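PDB 5Z7R: short-chain-enoyl-CoA hydratase, which catalyses the reversible hydration of crotonyl-CoA, and of hexenoyl-CoA but not of higher analogues, in butanoate metabolism. Local coordinates for the interface of chains A and B. Sequence-based numbering; all coordinates share one arbitrary frame. Chains: chain A/B, Short-chain-enoyl-CoA hydratase.

Contact 1: the interface of chains A and B. Residues chain A 138-140; chain B 206, 233, 236-237, 242.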
# COMPACT_ATOMS: atom_id res chain seq x y z
N GLY A 138 6.57 -8.85 29.55
CA GLY A 138 7.75 -8.36 28.87
C GLY A 138 7.82 -8.74 27.42
O GLY A 138 8.89 -8.69 26.83
N ILE A 139 6.67 -9.09 26.84
CA ILE A 139 6.54 -9.31 25.40
C ILE A 139 5.40 -8.51 24.76
O ILE A 139 4.48 -8.08 25.43
CB ILE A 139 6.25 -10.80 25.06
CG1 ILE A 139 5.22 -11.43 26.01
CG2 ILE A 139 7.53 -11.64 25.05
CD1 ILE A 139 4.67 -12.70 25.43
N THR A 140 5.48 -8.36 23.44
CA THR A 140 4.38 -7.85 22.64
C THR A 140 3.51 -9.04 22.32
O THR A 140 3.96 -10.16 22.42
CB THR A 140 4.84 -7.34 21.26
OG1 THR A 140 5.24 -8.45 20.45
CG2 THR A 140 5.99 -6.36 21.39
N ALA B 206 8.52 -3.81 25.85
CA ALA B 206 7.35 -4.45 25.24
C ALA B 206 6.29 -3.46 24.83
O ALA B 206 5.63 -3.65 23.82
CB ALA B 206 6.75 -5.49 26.17
N PHE B 233 8.67 -9.01 18.25
CA PHE B 233 8.45 -10.04 19.25
C PHE B 233 9.79 -10.72 19.58
O PHE B 233 10.16 -10.85 20.74
CB PHE B 233 7.45 -11.05 18.68
CG PHE B 233 6.99 -12.09 19.66
CD1 PHE B 233 6.32 -11.72 20.82
CD2 PHE B 233 7.18 -13.44 19.41
CE1 PHE B 233 5.87 -12.67 21.71
CE2 PHE B 233 6.73 -14.41 20.31
CZ PHE B 233 6.07 -14.03 21.46
N CYS B 236 12.10 -8.86 22.04
CA CYS B 236 11.72 -8.90 23.46
C CYS B 236 12.43 -10.00 24.25
O CYS B 236 12.71 -9.84 25.44
CB CYS B 236 10.20 -9.06 23.60
SG CYS B 236 9.25 -7.64 22.97
N PHE B 237 12.71 -11.13 23.61
CA PHE B 237 13.31 -12.25 24.31
C PHE B 237 14.79 -12.04 24.58
O PHE B 237 15.48 -12.96 25.01
CB PHE B 237 13.07 -13.56 23.56
CG PHE B 237 11.64 -14.02 23.63
CD1 PHE B 237 10.70 -13.58 22.70
CD2 PHE B 237 11.21 -14.84 24.68
CE1 PHE B 237 9.37 -13.96 22.80
CE2 PHE B 237 9.88 -15.23 24.77
CZ PHE B 237 8.95 -14.79 23.83
N GLN B 242 11.78 -9.60 30.07
CA GLN B 242 11.07 -10.76 29.54
C GLN B 242 11.28 -11.99 30.44
O GLN B 242 10.30 -12.56 30.94
CB GLN B 242 11.43 -11.04 28.08
CG GLN B 242 10.84 -12.33 27.52
CD GLN B 242 11.75 -13.54 27.76
OE1 GLN B 242 12.90 -13.54 27.37
NE2 GLN B 242 11.22 -14.56 28.39

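Contact 2: the interface of chains A and B. Residues chain A 147, 151; chain B 213, 217-218, 220, 222, 225.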
# COMPACT_ATOMS: atom_id res chain seq x y z
N GLN A 147 -1.65 -6.34 15.21
CA GLN A 147 -2.17 -6.00 13.92
C GLN A 147 -3.68 -6.15 13.80
O GLN A 147 -4.36 -5.31 13.18
CB GLN A 147 -1.51 -6.88 12.86
CG GLN A 147 -0.03 -6.67 12.68
CD GLN A 147 0.38 -5.21 12.75
OE1 GLN A 147 -0.15 -4.37 12.00
NE2 GLN A 147 1.32 -4.90 13.65
N ARG A 151 -7.00 -3.19 13.71
CA ARG A 151 -7.82 -3.31 12.50
C ARG A 151 -9.28 -3.56 12.82
O ARG A 151 -10.13 -3.16 12.06
CB ARG A 151 -7.35 -4.44 11.58
CG ARG A 151 -6.17 -4.08 10.70
CD ARG A 151 -5.50 -5.30 10.08
NE ARG A 151 -4.48 -4.89 9.09
CZ ARG A 151 -3.24 -4.48 9.36
NH1 ARG A 151 -2.44 -4.20 8.36
NH2 ARG A 151 -2.76 -4.42 10.61
N ALA B 213 4.92 -1.62 16.60
CA ALA B 213 4.32 -2.65 15.74
C ALA B 213 2.93 -2.24 15.28
O ALA B 213 2.57 -2.45 14.12
CB ALA B 213 4.26 -4.02 16.43
N GLY B 217 2.61 -1.41 11.39
CA GLY B 217 1.94 -2.54 10.71
C GLY B 217 0.56 -2.13 10.20
O GLY B 217 0.03 -2.65 9.20
N MET B 218 0.02 -1.14 10.85
CA MET B 218 -1.23 -0.54 10.41
C MET B 218 -1.08 0.11 9.04
O MET B 218 -2.03 0.25 8.34
CB MET B 218 -1.61 0.49 11.48
CG MET B 218 -3.06 0.66 11.80
SD MET B 218 -4.06 -0.82 11.90
CE MET B 218 -5.39 -0.11 10.93
N CYS B 220 0.44 -1.06 6.39
CA CYS B 220 0.64 -1.96 5.28
C CYS B 220 -0.24 -3.20 5.26
O CYS B 220 -1.02 -3.44 6.18
CB CYS B 220 2.12 -2.33 5.20
SG CYS B 220 2.79 -3.22 6.62
N ILE B 222 -1.51 -6.99 5.57
CA ILE B 222 -1.50 -7.84 6.76
C ILE B 222 -0.32 -8.85 6.84
O ILE B 222 0.21 -9.07 7.94
CB ILE B 222 -2.88 -8.54 6.94
CG1 ILE B 222 -3.01 -9.18 8.34
CG2 ILE B 222 -3.12 -9.59 5.86
CD1 ILE B 222 -3.06 -8.17 9.46
N ALA B 225 2.66 -6.86 7.70
CA ALA B 225 2.41 -6.35 9.05
C ALA B 225 2.69 -7.41 10.10
O ALA B 225 3.30 -7.14 11.13
CB ALA B 225 0.98 -5.85 9.17

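Contact 3: the interface of chains A and B. Residues chain A 164, 166; chain B 195, 198, 202.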
# COMPACT_ATOMS: atom_id res chain seq x y z
N THR A 164 -2.03 -1.18 28.37
CA THR A 164 -2.45 -1.45 29.77
C THR A 164 -2.44 -2.93 30.12
O THR A 164 -2.17 -3.28 31.26
CB THR A 164 -3.89 -0.97 30.10
OG1 THR A 164 -4.87 -1.71 29.32
CG2 THR A 164 -4.04 0.53 29.89
N GLN A 166 -5.08 -4.77 30.39
CA GLN A 166 -6.25 -5.05 31.23
C GLN A 166 -7.31 -5.63 30.37
O GLN A 166 -7.32 -5.37 29.18
CB GLN A 166 -6.76 -3.78 31.89
CG GLN A 166 -5.75 -3.09 32.80
CD GLN A 166 -6.27 -1.79 33.39
OE1 GLN A 166 -6.62 -1.74 34.57
NE2 GLN A 166 -6.30 -0.72 32.59
N ILE B 195 -4.51 5.18 34.06
CA ILE B 195 -4.21 4.49 32.82
C ILE B 195 -2.71 4.59 32.62
O ILE B 195 -2.07 3.61 32.33
CB ILE B 195 -4.95 5.13 31.61
CG1 ILE B 195 -6.47 4.95 31.74
CG2 ILE B 195 -4.46 4.52 30.29
CD1 ILE B 195 -7.26 5.87 30.84
N LYS B 198 -0.93 2.13 35.00
CA LYS B 198 -1.06 0.76 34.53
C LYS B 198 -0.03 0.46 33.43
O LYS B 198 0.67 -0.59 33.44
CB LYS B 198 -2.47 0.49 34.01
CG LYS B 198 -3.44 -0.12 35.02
CD LYS B 198 -2.92 -1.40 35.70
CE LYS B 198 -2.21 -2.35 34.74
NZ LYS B 198 -2.18 -3.75 35.24
N ASN B 202 3.85 -1.87 33.40
CA ASN B 202 4.22 -2.88 32.44
C ASN B 202 5.64 -2.67 31.95
O ASN B 202 6.29 -1.66 32.28
CB ASN B 202 3.23 -2.89 31.28
CG ASN B 202 1.88 -3.45 31.68
OD1 ASN B 202 1.80 -4.46 32.38
ND2 ASN B 202 0.79 -2.79 31.22

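Contact 1: the interface of chains A and B
A loop of chain A, A:Gly138 to A:Thr140, following the 3-10 helix 134-137, enters the groove between C-terminal helices 204-217 and 222-236 of chain B. A:Ile139 fills it, losing 55 Å² of surface. Its CG1 stands between the backbone N and the carbonyl carbon (chi1 43°), and this torsion sets CG2 over the rim of the B:Phe237 ring and CD1 alongside B:Phe233. The CG2 methyl meets the ring of B:Phe237 at CZ, 3.7 Å away, while CB and the terminal methyl CD1 run beside B:Phe233, the latter 3.9 Å from CE1. The rings support one another edge to face: CE1 of B:Phe237 stands 3.5 Å above the plane of B:Phe233, offset toward its rim. On the opposite side of the loop the CB methyl of B:Ala206 comes within 3.5 Å of the carbonyl O of A:Ile139. B:Cys236 reaches both neighbours of the isoleucine, its CB lying 3.5 Å from A:Gly138 O and its thiol sulphur SG 3.8 Å from the methyl CG2 of A:Thr140. The fit is mainly apolar and keys a short loop between two helices, which should help hold the C-terminal helices of one subunit against the body of its neighbour.

Contact 2: the interface of chains A and B
A:Arg151 crosses to the turn that links helices 204-217 and 222-236 of chain B, with B:Met218 and B:Ile222 packed against it; these three residues bury 55, 29 and 28 Å². The arginine leaves helix 145-153 extended from CG to NE (chi2 165°), a shape that carries its guanidinium over the turn. There NH1 donates to the carbonyl O of B:Gly217 at 3.0 Å, and this acceptor lies 15° out of the guanidinium plane. One face of the group is capped by the terminal methyl CD1 of B:Ile222, 3.7 Å from CZ and displaced toward the rim. B:Met218, bent at chi2 and chi3, runs antiparallel to the arginine chain and sets its methyl CE 4.0 Å from the arginine CG.

Within chain A, A:Gln147 probably limits the rotation of the guanidinium. NH2 of A:Arg151 bonds both the backbone O of A:Gln147, 3.2 Å away, and its amide oxygen OE1, at 3.0 Å. The doubly used NH2 therefore ties the arginine to the glutamine, whose amide is itself engaged across the interface. The CB methyl of B:Ala225 packs 3.7 Å from the amide carbon CD of A:Gln147. The amide nitrogen NE2 donates a hydrogen bond to the backbone O of B:Ala213 at 2.8 Å, approaching from above the carbonyl plane, 64° out of it.

Contact 3: the interface of chains A and B
A:Gln166 and B:Lys198 meet with their side chains crossed, the amide of the glutamine over the aliphatic part of the lysine; they bury 39 and 45 Å². The glutamine runs straight through CG (chi2 177°), which brings its amide to the lysine methylenes: CD lies 3.7 Å and the amide oxygen OE1 3.6 Å from the lysine CG. B:Lys198 is bent at chi2 and chi3, folding back so that CE comes 3.6 Å from the backbone O of A:Thr164. Its amino nitrogen NZ stays 4.0 Å from that same oxygen; among the contacts of this patch the lysine acts mainly through its methylenes.

A:Thr164, the last residue of helix 155-164, turns its methyl CG2 across the CG2 branch of B:Ile195 at 4.0 Å. Its hydroxyl OG1 instead accepts the backbone N of A:Gln166 at 3.3 Å, a nearly straight bond (170° at H) that ties the residue following the helix back to its end. The carbonyl O of A:Thr164 receives the amide ND2 of B:Asn202 at 3.0 Å, the donor standing 72° out of the carbonyl plane. Crossed chains and this bond together join the end of helix 155-164 to helix 188-200 and the loop beyond it, probably steadying the subunit pairing.

Between C-alpha centres, contact 1 lies about 18 Å from contact 2 and 15 Å from contact 3, while contacts 2 and 3 are about 22 Å apart. Contacts 1 and 2 share helices 204-217 and 222-236 of chain B; contact 3 uses the preceding helical stretch. Chain A contributes residues scattered between 138 and 166: the loop, helix 145-153 and the end of helix 155-164. The centres lie 21 to 38 Å from B:Glu114 and B:Glu134, which suggests that for chain B they serve association within the oligomer (six copies in the deposited assembly); contact 1 might also help place the A:Glu134 segment.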